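Local coordinates for tryptophan--tRNA ligase (Aeropyrum pernix, PDB 3A04), which catalyses the ATP-dependent attachment of L-tryptophan to tRNA(Trp), releasing AMP and diphosphate, at residues Q192-L197 / H221-T225; D57-I61 / E239-T244; R154-Y158 / H198-Y204; R70-G76 / G101-A107. Residue numbers count along the deposited sequence, not the author numbering.

Interaction 1: residues Q192-L197 / H221-T225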
# COMPACT_ATOMS: atom_id res chain seq x y z
N GLN A 192 -9.09 -2.62 -2.23
CA GLN A 192 -10.46 -3.06 -2.21
C GLN A 192 -10.58 -4.39 -1.56
O GLN A 192 -11.61 -4.67 -0.94
CB GLN A 192 -10.96 -3.06 -3.69
CG GLN A 192 -12.34 -2.75 -3.89
CD GLN A 192 -12.83 -3.14 -5.32
OE1 GLN A 192 -14.03 -3.50 -5.51
NE2 GLN A 192 -11.91 -3.10 -6.30
N ALA A 193 -9.61 -5.31 -1.74
CA ALA A 193 -9.71 -6.61 -1.05
C ALA A 193 -9.60 -6.33 0.47
O ALA A 193 -10.23 -7.02 1.26
CB ALA A 193 -8.53 -7.52 -1.47
N ALA A 194 -8.64 -5.46 0.87
CA ALA A 194 -8.56 -5.10 2.31
C ALA A 194 -9.84 -4.50 2.85
O ALA A 194 -10.23 -4.75 4.03
CB ALA A 194 -7.35 -4.15 2.54
N ASP A 195 -10.48 -3.63 2.07
CA ASP A 195 -11.81 -3.10 2.53
C ASP A 195 -12.73 -4.28 2.96
O ASP A 195 -13.35 -4.25 4.02
CB ASP A 195 -12.50 -2.29 1.39
CG ASP A 195 -11.84 -0.93 1.17
OD1 ASP A 195 -11.23 -0.39 2.15
OD2 ASP A 195 -11.84 -0.43 0.02
N ILE A 196 -12.85 -5.31 2.12
CA ILE A 196 -13.71 -6.46 2.47
C ILE A 196 -13.20 -7.28 3.67
O ILE A 196 -13.96 -7.60 4.61
CB ILE A 196 -13.87 -7.38 1.22
CG1 ILE A 196 -14.56 -6.54 0.12
CG2 ILE A 196 -14.59 -8.70 1.60
CD1 ILE A 196 -14.42 -7.14 -1.37
N LEU A 197 -11.92 -7.62 3.65
CA LEU A 197 -11.40 -8.60 4.61
C LEU A 197 -11.02 -7.98 5.94
O LEU A 197 -10.96 -8.70 6.88
CB LEU A 197 -10.15 -9.24 3.98
CG LEU A 197 -10.52 -10.12 2.77
CD1 LEU A 197 -9.28 -10.54 2.03
CD2 LEU A 197 -11.40 -11.37 3.09
N HIS A 221 -13.38 -9.41 -9.13
CA HIS A 221 -12.60 -8.88 -7.98
C HIS A 221 -12.92 -9.59 -6.66
O HIS A 221 -12.05 -9.84 -5.78
CB HIS A 221 -12.72 -7.33 -7.79
CG HIS A 221 -11.87 -6.86 -6.65
ND1 HIS A 221 -12.32 -6.80 -5.35
CD2 HIS A 221 -10.55 -6.57 -6.61
CE1 HIS A 221 -11.31 -6.46 -4.56
NE2 HIS A 221 -10.23 -6.30 -5.31
N LEU A 222 -14.20 -9.89 -6.46
CA LEU A 222 -14.59 -10.65 -5.28
C LEU A 222 -13.94 -12.07 -5.20
O LEU A 222 -13.63 -12.57 -4.15
CB LEU A 222 -16.08 -10.84 -5.34
CG LEU A 222 -16.82 -11.17 -4.08
CD1 LEU A 222 -16.35 -10.24 -2.95
CD2 LEU A 222 -18.31 -10.87 -4.39
N ARG A 223 -13.71 -12.69 -6.35
CA ARG A 223 -13.12 -14.00 -6.36
C ARG A 223 -11.64 -13.85 -6.04
O ARG A 223 -11.04 -14.71 -5.39
CB ARG A 223 -13.37 -14.64 -7.78
CG ARG A 223 -14.83 -15.10 -7.94
CD ARG A 223 -14.98 -16.10 -9.15
NE ARG A 223 -14.24 -15.67 -10.35
CZ ARG A 223 -14.78 -14.96 -11.35
NH1 ARG A 223 -16.04 -14.59 -11.28
NH2 ARG A 223 -14.08 -14.63 -12.42
N LEU A 224 -11.01 -12.79 -6.54
CA LEU A 224 -9.60 -12.57 -6.21
C LEU A 224 -9.49 -12.33 -4.66
O LEU A 224 -8.59 -12.85 -4.02
CB LEU A 224 -8.98 -11.41 -6.98
CG LEU A 224 -7.57 -10.96 -6.55
CD1 LEU A 224 -6.53 -12.10 -6.84
CD2 LEU A 224 -7.12 -9.62 -7.23
N THR A 225 -10.42 -11.58 -4.10
CA THR A 225 -10.50 -11.36 -2.61
C THR A 225 -10.64 -12.68 -1.85
O THR A 225 -9.97 -12.89 -0.84
CB THR A 225 -11.67 -10.37 -2.26
OG1 THR A 225 -11.40 -9.13 -2.94
CG2 THR A 225 -11.77 -10.04 -0.74
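The last turns of one helix, Gln192-Leu197, lie across the early part of a second, His221-Thr225, at a signed crossing angle of -64°, their local axes 9.7 Å apart at closest approach. The backbones come nearest where a small residue allows it: the CA atoms of Ala193 and Thr225 are 5.1 Å apart. The two short segments meet by packing. Thr225, with chi1 in the m well, turns OG1 back along its own helix to donate to His221 O at 3.0 Å. The hydroxyl is thus satisfied locally and can lie 3.6 Å from Ala193 CA, while Thr225 CG2 packs 3.7 Å from Leu197 CG and 3.9 Å from Ile196 CG2. His221, chi1 t, extends its imidazole across the gap; CE1 lies 3.5 Å from Gln192 CB and also 3.5 Å from Ala193 N, which sits at the ring edge, and NE2 reaches Ser189 O, further back in helix 183-197, adding a hydrogen-bonded tie between the helices. At the flank, Ile196 CD1 meets Leu222 CD1 at 4.0 Å. This is buried helix-helix packing, of 183-197 on 219-231, in the class I catalytic domain. The pair is enclosed on several sides: Phe165 of helix 156-165 touches Ala193 and Leu197, Pro241 touches Ile196 and Leu197, and Leu222 reaches Ser243 and Tyr245 of strand 242-246.

Interaction 2: residues D57-I61 / E239-T244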
# COMPACT_ATOMS: atom_id res chain seq x y z
N ASP A 57 -22.32 -18.21 -0.65
CA ASP A 57 -21.96 -18.37 0.77
C ASP A 57 -22.79 -17.56 1.76
O ASP A 57 -22.47 -17.50 2.95
CB ASP A 57 -20.43 -18.08 0.97
CG ASP A 57 -19.50 -19.22 0.38
OD1 ASP A 57 -20.05 -20.30 0.01
OD2 ASP A 57 -18.26 -19.01 0.33
N PHE A 58 -23.86 -16.86 1.31
CA PHE A 58 -24.73 -16.12 2.28
C PHE A 58 -25.43 -17.06 3.29
O PHE A 58 -25.80 -16.69 4.44
CB PHE A 58 -25.77 -15.26 1.48
CG PHE A 58 -26.53 -14.23 2.30
CD1 PHE A 58 -25.86 -13.43 3.21
CD2 PHE A 58 -27.93 -14.08 2.16
CE1 PHE A 58 -26.56 -12.44 4.01
CE2 PHE A 58 -28.66 -13.16 2.92
CZ PHE A 58 -27.99 -12.33 3.84
N ASP A 59 -25.64 -18.30 2.88
CA ASP A 59 -26.03 -19.37 3.85
C ASP A 59 -25.14 -19.50 5.09
O ASP A 59 -25.63 -19.53 6.24
CB ASP A 59 -26.17 -20.72 3.15
CG ASP A 59 -24.90 -21.17 2.43
OD1 ASP A 59 -24.09 -20.34 2.01
OD2 ASP A 59 -24.75 -22.39 2.22
N LYS A 60 -23.83 -19.50 4.87
CA LYS A 60 -22.87 -19.54 6.00
C LYS A 60 -23.07 -18.33 6.89
O LYS A 60 -22.99 -18.43 8.12
CB LYS A 60 -21.41 -19.57 5.45
CG LYS A 60 -21.08 -20.87 4.67
CD LYS A 60 -19.72 -20.83 3.97
CE LYS A 60 -18.50 -20.83 4.91
NZ LYS A 60 -17.15 -20.66 4.15
N ILE A 61 -23.36 -17.16 6.27
CA ILE A 61 -23.56 -15.95 7.11
C ILE A 61 -24.76 -16.12 8.01
O ILE A 61 -24.71 -15.79 9.19
CB ILE A 61 -23.84 -14.69 6.22
CG1 ILE A 61 -22.77 -14.55 5.15
CG2 ILE A 61 -23.97 -13.43 7.13
CD1 ILE A 61 -21.32 -14.29 5.84
N GLU A 239 -11.80 -15.65 6.61
CA GLU A 239 -12.84 -16.38 5.93
C GLU A 239 -13.12 -15.74 4.54
O GLU A 239 -13.04 -14.47 4.32
CB GLU A 239 -14.11 -16.46 6.83
CG GLU A 239 -15.40 -17.05 6.03
CD GLU A 239 -16.62 -17.51 6.89
OE1 GLU A 239 -16.38 -18.48 7.65
OE2 GLU A 239 -17.82 -16.95 6.79
N ARG A 240 -13.47 -16.61 3.59
CA ARG A 240 -13.88 -16.16 2.26
C ARG A 240 -15.19 -15.31 2.39
O ARG A 240 -16.12 -15.72 3.07
CB ARG A 240 -14.13 -17.39 1.37
CG ARG A 240 -12.80 -18.05 0.94
CD ARG A 240 -13.06 -19.25 -0.06
NE ARG A 240 -13.80 -20.32 0.60
CZ ARG A 240 -13.30 -21.25 1.43
NH1 ARG A 240 -11.98 -21.32 1.69
NH2 ARG A 240 -14.15 -22.16 1.97
N PRO A 241 -15.21 -14.10 1.81
CA PRO A 241 -16.47 -13.32 1.99
C PRO A 241 -17.63 -13.85 1.17
O PRO A 241 -17.44 -14.30 0.04
CB PRO A 241 -16.09 -11.92 1.46
CG PRO A 241 -14.84 -12.22 0.49
CD PRO A 241 -14.10 -13.29 1.32
N ALA A 242 -18.81 -13.77 1.74
CA ALA A 242 -20.08 -14.07 1.04
C ALA A 242 -20.53 -12.86 0.21
O ALA A 242 -19.98 -11.79 0.35
CB ALA A 242 -21.16 -14.45 2.08
N SER A 243 -21.49 -13.08 -0.70
CA SER A 243 -21.97 -12.06 -1.56
C SER A 243 -23.44 -12.26 -1.90
O SER A 243 -23.97 -13.41 -1.85
CB SER A 243 -21.11 -11.99 -2.83
OG SER A 243 -20.85 -13.29 -3.38
N THR A 244 -24.13 -11.17 -2.23
CA THR A 244 -25.50 -11.28 -2.80
C THR A 244 -25.36 -10.53 -4.10
O THR A 244 -24.45 -9.68 -4.19
CB THR A 244 -26.62 -10.68 -1.96
OG1 THR A 244 -26.31 -9.30 -1.65
CG2 THR A 244 -26.81 -11.43 -0.59
O HOH W 1 -17.35 -18.10 2.88
O HOH W 2 -16.60 -20.33 1.52
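The first turn of helix 58-66 packs on the start of strand 242-246 of the central sheet, and a few rotamers shape the fit. Ala242 is the hub: its CB lies 3.4 Å from Asp57 O, 3.7 Å from Phe58 N and 3.5 Å from Ile61 CG1, so the small side chain lets the helix start sit close, with the CA atoms of Asp57 and Ala242 4.7 Å apart. In Ile61, chi1 m (-52°) places CG1 on that methyl. Phe58, chi1 t, swings along the strand and offers a ring face to Thr244, whose CG2 forms a CH-pi contact 4.1 Å from the ring centroid and 17° off the normal. Asp57 occupies the N-cap position with positive phi (69°), yet its side chain makes no capping bond; with chi1 m, OD2 instead accepts from water 1 (2.9 Å) and water 2 (2.4 Å) and forms a salt bridge with Arg226. Lys60 NZ donates to the same waters at 2.9 and 2.7 Å. Water 1 continues to Arg240 O (2.7 Å), and water 2 accepts from Arg240 NE (2.9 Å). Lys60 NZ is 4.2 Å from Glu239 OE1, beyond a salt bridge; Glu239 OE2 is hydrogen-bonded to His209, and Arg240 NH1 forms a salt bridge with Asp230. The chemistry is therefore two-sided: direct apolar packing beside the sheet, and at the partly exposed end a charged cluster joined through water.

Interaction 3: residues R154-Y158 / H198-Y204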
# COMPACT_ATOMS: atom_id res chain seq x y z
N ARG A 154 -7.54 4.57 7.78
CA ARG A 154 -8.21 3.41 8.44
C ARG A 154 -7.28 2.67 9.46
O ARG A 154 -7.74 2.00 10.38
CB ARG A 154 -8.71 2.43 7.38
CG ARG A 154 -9.54 1.21 7.89
CD ARG A 154 -10.67 1.70 8.85
NE ARG A 154 -11.71 0.67 8.95
CZ ARG A 154 -12.65 0.68 9.86
NH1 ARG A 154 -12.70 1.67 10.78
NH2 ARG A 154 -13.49 -0.31 9.86
N GLY A 155 -5.98 2.85 9.31
CA GLY A 155 -5.08 2.43 10.39
C GLY A 155 -4.19 1.25 10.01
O GLY A 155 -4.38 0.55 9.01
N THR A 156 -3.25 0.97 10.92
CA THR A 156 -2.17 0.01 10.65
C THR A 156 -2.58 -1.38 10.25
O THR A 156 -2.06 -1.90 9.28
CB THR A 156 -1.13 0.02 11.84
OG1 THR A 156 -0.56 1.32 11.87
CG2 THR A 156 0.03 -0.98 11.52
N PRO A 157 -3.47 -2.02 11.01
CA PRO A 157 -3.76 -3.43 10.65
C PRO A 157 -4.39 -3.58 9.23
O PRO A 157 -4.13 -4.58 8.49
CB PRO A 157 -4.73 -3.91 11.77
CG PRO A 157 -4.80 -2.82 12.79
CD PRO A 157 -4.18 -1.56 12.23
N TYR A 158 -5.19 -2.59 8.84
CA TYR A 158 -5.87 -2.60 7.52
C TYR A 158 -4.80 -2.44 6.49
O TYR A 158 -4.74 -3.09 5.51
CB TYR A 158 -6.77 -1.34 7.45
CG TYR A 158 -7.27 -0.91 6.10
CD1 TYR A 158 -8.42 -1.49 5.56
CD2 TYR A 158 -6.74 0.19 5.46
CE1 TYR A 158 -8.95 -1.03 4.35
CE2 TYR A 158 -7.24 0.65 4.28
CZ TYR A 158 -8.37 0.10 3.76
OH TYR A 158 -8.84 0.61 2.58
N HIS A 198 -10.67 -6.66 6.03
CA HIS A 198 -10.07 -6.14 7.27
C HIS A 198 -11.07 -6.21 8.43
O HIS A 198 -10.67 -6.23 9.58
CB HIS A 198 -9.60 -4.66 7.15
CG HIS A 198 -10.72 -3.65 7.23
ND1 HIS A 198 -11.65 -3.48 6.23
CD2 HIS A 198 -11.04 -2.75 8.21
CE1 HIS A 198 -12.49 -2.51 6.57
NE2 HIS A 198 -12.17 -2.07 7.78
N VAL A 199 -12.38 -6.22 8.15
CA VAL A 199 -13.36 -6.25 9.25
C VAL A 199 -13.31 -7.53 10.10
O VAL A 199 -13.80 -7.58 11.25
CB VAL A 199 -14.84 -6.04 8.72
CG1 VAL A 199 -14.91 -4.75 7.95
CG2 VAL A 199 -15.39 -7.29 7.94
N GLN A 200 -12.67 -8.53 9.53
CA GLN A 200 -12.40 -9.80 10.23
C GLN A 200 -11.28 -9.72 11.28
O GLN A 200 -11.20 -10.57 12.16
CB GLN A 200 -11.97 -10.83 9.18
CG GLN A 200 -13.07 -11.09 8.16
CD GLN A 200 -12.70 -12.35 7.33
OE1 GLN A 200 -12.34 -13.41 7.88
NE2 GLN A 200 -12.92 -12.29 6.09
N LEU A 201 -10.44 -8.70 11.22
CA LEU A 201 -9.42 -8.53 12.28
C LEU A 201 -10.01 -8.07 13.59
O LEU A 201 -10.93 -7.26 13.60
CB LEU A 201 -8.37 -7.49 11.84
CG LEU A 201 -7.71 -7.75 10.43
CD1 LEU A 201 -6.87 -6.51 10.00
CD2 LEU A 201 -6.85 -9.08 10.47
N ASP A 202 -9.41 -8.50 14.71
CA ASP A 202 -9.89 -8.13 16.01
C ASP A 202 -9.91 -6.63 16.17
O ASP A 202 -10.83 -6.11 16.77
CB ASP A 202 -9.01 -8.79 17.08
CG ASP A 202 -9.15 -10.33 16.99
OD1 ASP A 202 -10.28 -10.81 16.63
OD2 ASP A 202 -8.15 -11.01 17.16
N GLU A 203 -8.91 -5.92 15.62
CA GLU A 203 -8.92 -4.47 15.73
C GLU A 203 -10.13 -3.74 15.16
O GLU A 203 -10.38 -2.57 15.51
CB GLU A 203 -7.71 -3.88 15.03
CG GLU A 203 -6.40 -4.25 15.77
CD GLU A 203 -5.70 -5.48 15.18
OE1 GLU A 203 -6.33 -6.32 14.51
OE2 GLU A 203 -4.47 -5.67 15.42
N TYR A 204 -10.84 -4.37 14.23
CA TYR A 204 -12.02 -3.68 13.67
C TYR A 204 -13.31 -4.33 14.14
O TYR A 204 -14.36 -4.04 13.55
CB TYR A 204 -11.95 -3.68 12.12
CG TYR A 204 -10.73 -2.87 11.70
CD1 TYR A 204 -10.71 -1.48 11.86
CD2 TYR A 204 -9.56 -3.51 11.23
CE1 TYR A 204 -9.53 -0.69 11.50
CE2 TYR A 204 -8.38 -2.77 10.85
CZ TYR A 204 -8.38 -1.37 11.02
OH TYR A 204 -7.25 -0.62 10.67
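Pro157, in the first turn of helix 156-165, is the apolar centre onto which the loop His198-Tyr204, leading from helix 183-197 to strand 210-215, folds. Its CB lies 3.8 Å from Leu201 CD1 and 3.9 Å from Tyr204 CE2, and its CG 3.7 Å from Glu203 CG. Next to it Tyr158 directs its ring edge at the face of His198 in a T-shaped pair, centroids 5.1 Å apart and planes at 82°; Tyr158 OH is hydrogen-bonded to Asp195. Further out, Tyr204 OH reaches the start of the helix, donating to Arg154 O at 2.7 Å and accepting a weak bond from Tyr158 N at 3.4 Å. At the polar edge the Arg154 guanidinium lies with one face over Tyr204, its CZ 3.5 Å from CD1, while NH2 donates to His198 NE2 at 3.0 Å and also forms a salt bridge with Glu147. Glu203 pairs with Arg371 of the second subunit, and Leu201 packs on its Phe372, placing the contact at the dimer interface. Because His198 ND1 is hydrogen-bonded to Ala194 O and NE2 accepts from Arg154, a neutral imidazole protonated at ND1 is likely, tying the end of helix 183-197 to the start of helix 156-165.

Interaction 4: residues R70-G76 / G101-A107; sequences RVAVLTG and GFKVFVA
Ahead of the regular pairing, Arg70 bends across the strand starts and hydrogen-bonds a backbone carbonyl: NE donates to Gly101 O at only 2.6 Å. A t,p,t side chain (chi4 -57°) lays the guanidinium face over Lys103 CA, 3.7 Å from NH2. Gly101 (phi/psi 99/-5) is the C' residue of the Schellman motif that ends helix 85-99. Two waters fill the corner, water 3 joining Arg70 NH2 (3.1 Å) to Phe102 O (2.9 Å), water 4 joining Val71 N (2.8 Å) to Gly101 O (2.9 Å). Strands 72-76 and 103-107 run parallel, axes 4.7 Å apart at -15°, with phi from -76° to -147° and psi from 115° to 169°, pairing Ala72 with Lys103 through to Gly76 with Ala107. They belong to a beta-alpha-beta crossover in the Rossmann-type catalytic domain of class I synthetases; the HIGH-region motif, Pro79-His87, lies in the connection. The bonds run Lys103 N to Val71 O, Val73 N to Lys103 O and Phe105 N to Val73 O (each 2.9 Å), Thr75 N to Phe105 O (3.1 Å) and Ala107 N to Thr75 O (2.8 Å). On one face Leu74 CD1 meets Phe105 CB at 3.5 Å, Phe105 being m with chi2 87°; on the other Val73 CG1 (chi1 p) meets Val104 CG2 (chi1 t) at 3.8 Å. Val71 CG2 makes a CH-pi contact over the Phe102 ring face (chi1 m), 3.6 Å from the centroid and 8° off the normal.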
# COMPACT_ATOMS: atom_id res chain seq x y z
N ARG A 70 -22.44 -12.01 15.85
CA ARG A 70 -22.76 -10.72 15.16
C ARG A 70 -22.15 -10.85 13.74
O ARG A 70 -21.00 -11.31 13.62
CB ARG A 70 -22.26 -9.48 15.89
CG ARG A 70 -22.84 -8.12 15.29
CD ARG A 70 -24.31 -7.83 15.61
NE ARG A 70 -24.83 -6.56 15.06
CZ ARG A 70 -24.32 -5.33 15.29
NH1 ARG A 70 -23.19 -5.17 16.03
NH2 ARG A 70 -24.88 -4.28 14.72
N VAL A 71 -22.95 -10.56 12.69
CA VAL A 71 -22.52 -10.69 11.25
C VAL A 71 -22.47 -9.28 10.62
O VAL A 71 -23.04 -8.37 11.21
CB VAL A 71 -23.37 -11.63 10.39
CG1 VAL A 71 -23.15 -13.06 10.82
CG2 VAL A 71 -24.96 -11.30 10.42
N ALA A 72 -21.80 -9.12 9.49
CA ALA A 72 -21.55 -7.78 8.94
C ALA A 72 -21.82 -7.73 7.44
O ALA A 72 -21.82 -8.74 6.76
CB ALA A 72 -20.08 -7.29 9.23
N VAL A 73 -22.08 -6.52 6.96
CA VAL A 73 -22.13 -6.28 5.54
C VAL A 73 -21.20 -5.12 5.30
O VAL A 73 -21.10 -4.19 6.15
CB VAL A 73 -23.63 -5.98 5.04
CG1 VAL A 73 -24.27 -4.81 5.81
CG2 VAL A 73 -23.59 -5.67 3.52
N LEU A 74 -20.53 -5.13 4.14
CA LEU A 74 -19.56 -4.13 3.82
C LEU A 74 -19.79 -3.70 2.38
O LEU A 74 -20.04 -4.56 1.51
CB LEU A 74 -18.11 -4.76 3.97
CG LEU A 74 -17.18 -3.63 3.47
CD1 LEU A 74 -16.30 -2.88 4.40
CD2 LEU A 74 -16.51 -3.89 2.05
N THR A 75 -19.71 -2.39 2.08
CA THR A 75 -19.58 -2.03 0.68
C THR A 75 -18.73 -0.77 0.60
O THR A 75 -18.46 -0.11 1.62
CB THR A 75 -21.03 -1.73 0.05
OG1 THR A 75 -20.88 -1.51 -1.35
CG2 THR A 75 -21.58 -0.44 0.70
N GLY A 76 -18.30 -0.40 -0.61
CA GLY A 76 -17.56 0.82 -0.79
C GLY A 76 -18.21 1.75 -1.80
O GLY A 76 -18.90 1.27 -2.72
N GLY A 101 -30.12 -6.62 12.15
CA GLY A 101 -29.05 -6.96 13.06
C GLY A 101 -27.63 -6.93 12.47
O GLY A 101 -26.66 -7.08 13.25
N PHE A 102 -27.43 -6.71 11.16
CA PHE A 102 -26.02 -6.72 10.62
C PHE A 102 -25.27 -5.49 11.01
O PHE A 102 -25.85 -4.38 10.96
CB PHE A 102 -26.02 -6.81 9.06
CG PHE A 102 -26.39 -8.13 8.52
CD1 PHE A 102 -27.58 -8.73 8.86
CD2 PHE A 102 -25.52 -8.77 7.60
CE1 PHE A 102 -27.92 -9.99 8.31
CE2 PHE A 102 -25.81 -10.03 7.08
CZ PHE A 102 -27.01 -10.66 7.42
N LYS A 103 -23.96 -5.64 11.32
CA LYS A 103 -23.11 -4.47 11.47
C LYS A 103 -22.81 -3.96 10.04
O LYS A 103 -22.37 -4.72 9.19
CB LYS A 103 -21.78 -4.85 12.21
CG LYS A 103 -20.83 -3.67 12.44
CD LYS A 103 -21.31 -2.55 13.42
CE LYS A 103 -20.30 -1.47 13.46
NZ LYS A 103 -20.65 -0.41 14.52
N VAL A 104 -23.01 -2.69 9.78
CA VAL A 104 -22.72 -2.16 8.45
C VAL A 104 -21.41 -1.37 8.46
O VAL A 104 -21.17 -0.52 9.34
CB VAL A 104 -23.87 -1.15 7.98
CG1 VAL A 104 -23.61 -0.62 6.58
CG2 VAL A 104 -25.26 -1.87 8.04
N PHE A 105 -20.57 -1.66 7.45
CA PHE A 105 -19.34 -0.94 7.22
C PHE A 105 -19.49 -0.31 5.86
O PHE A 105 -19.84 -0.97 4.88
CB PHE A 105 -18.13 -1.92 7.17
CG PHE A 105 -17.77 -2.51 8.53
CD1 PHE A 105 -18.37 -3.64 9.00
CD2 PHE A 105 -16.81 -1.84 9.35
CE1 PHE A 105 -18.00 -4.19 10.25
CE2 PHE A 105 -16.43 -2.37 10.62
CZ PHE A 105 -17.05 -3.57 11.05
N VAL A 106 -19.13 0.96 5.79
CA VAL A 106 -19.15 1.68 4.52
C VAL A 106 -17.77 2.27 4.27
O VAL A 106 -17.30 3.15 5.02
CB VAL A 106 -20.19 2.84 4.54
CG1 VAL A 106 -20.10 3.58 3.17
CG2 VAL A 106 -21.63 2.23 4.67
N ALA A 107 -17.11 1.79 3.22
CA ALA A 107 -15.79 2.33 2.91
C ALA A 107 -15.96 3.47 1.89
O ALA A 107 -16.71 3.34 0.91
CB ALA A 107 -14.91 1.22 2.27
O HOH W 3 -27.57 -3.75 13.24
O HOH W 4 -25.48 -9.71 13.40

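In the fold
Interaction 4 supplies sheet strands against which the others are arranged. Its centre lies about 13 Å from that of interaction 2 and about 14 Å from those of interactions 1 and 3. Leu74 CD1 is 3.3 Å from Asp195 O of interaction 1, Phe105 CG lies 3.7 Å from Val199 CG1 of interaction 3, and Phe102 CZ meets Phe58 CE1 of interaction 2 at 3.9 Å. Interactions 1 and 3 share a probable hydrogen bond, Asp195 OD1 to Tyr158 OH at 2.6 Å. Interactions 2 and 3, centres about 19 Å apart, are linked by Glu239 N and Gln200 OE1 at 2.6 Å. The HIGH-region motif falls between the segments of interaction 4; the KMSKS region follows strand 242-246 of interaction 2.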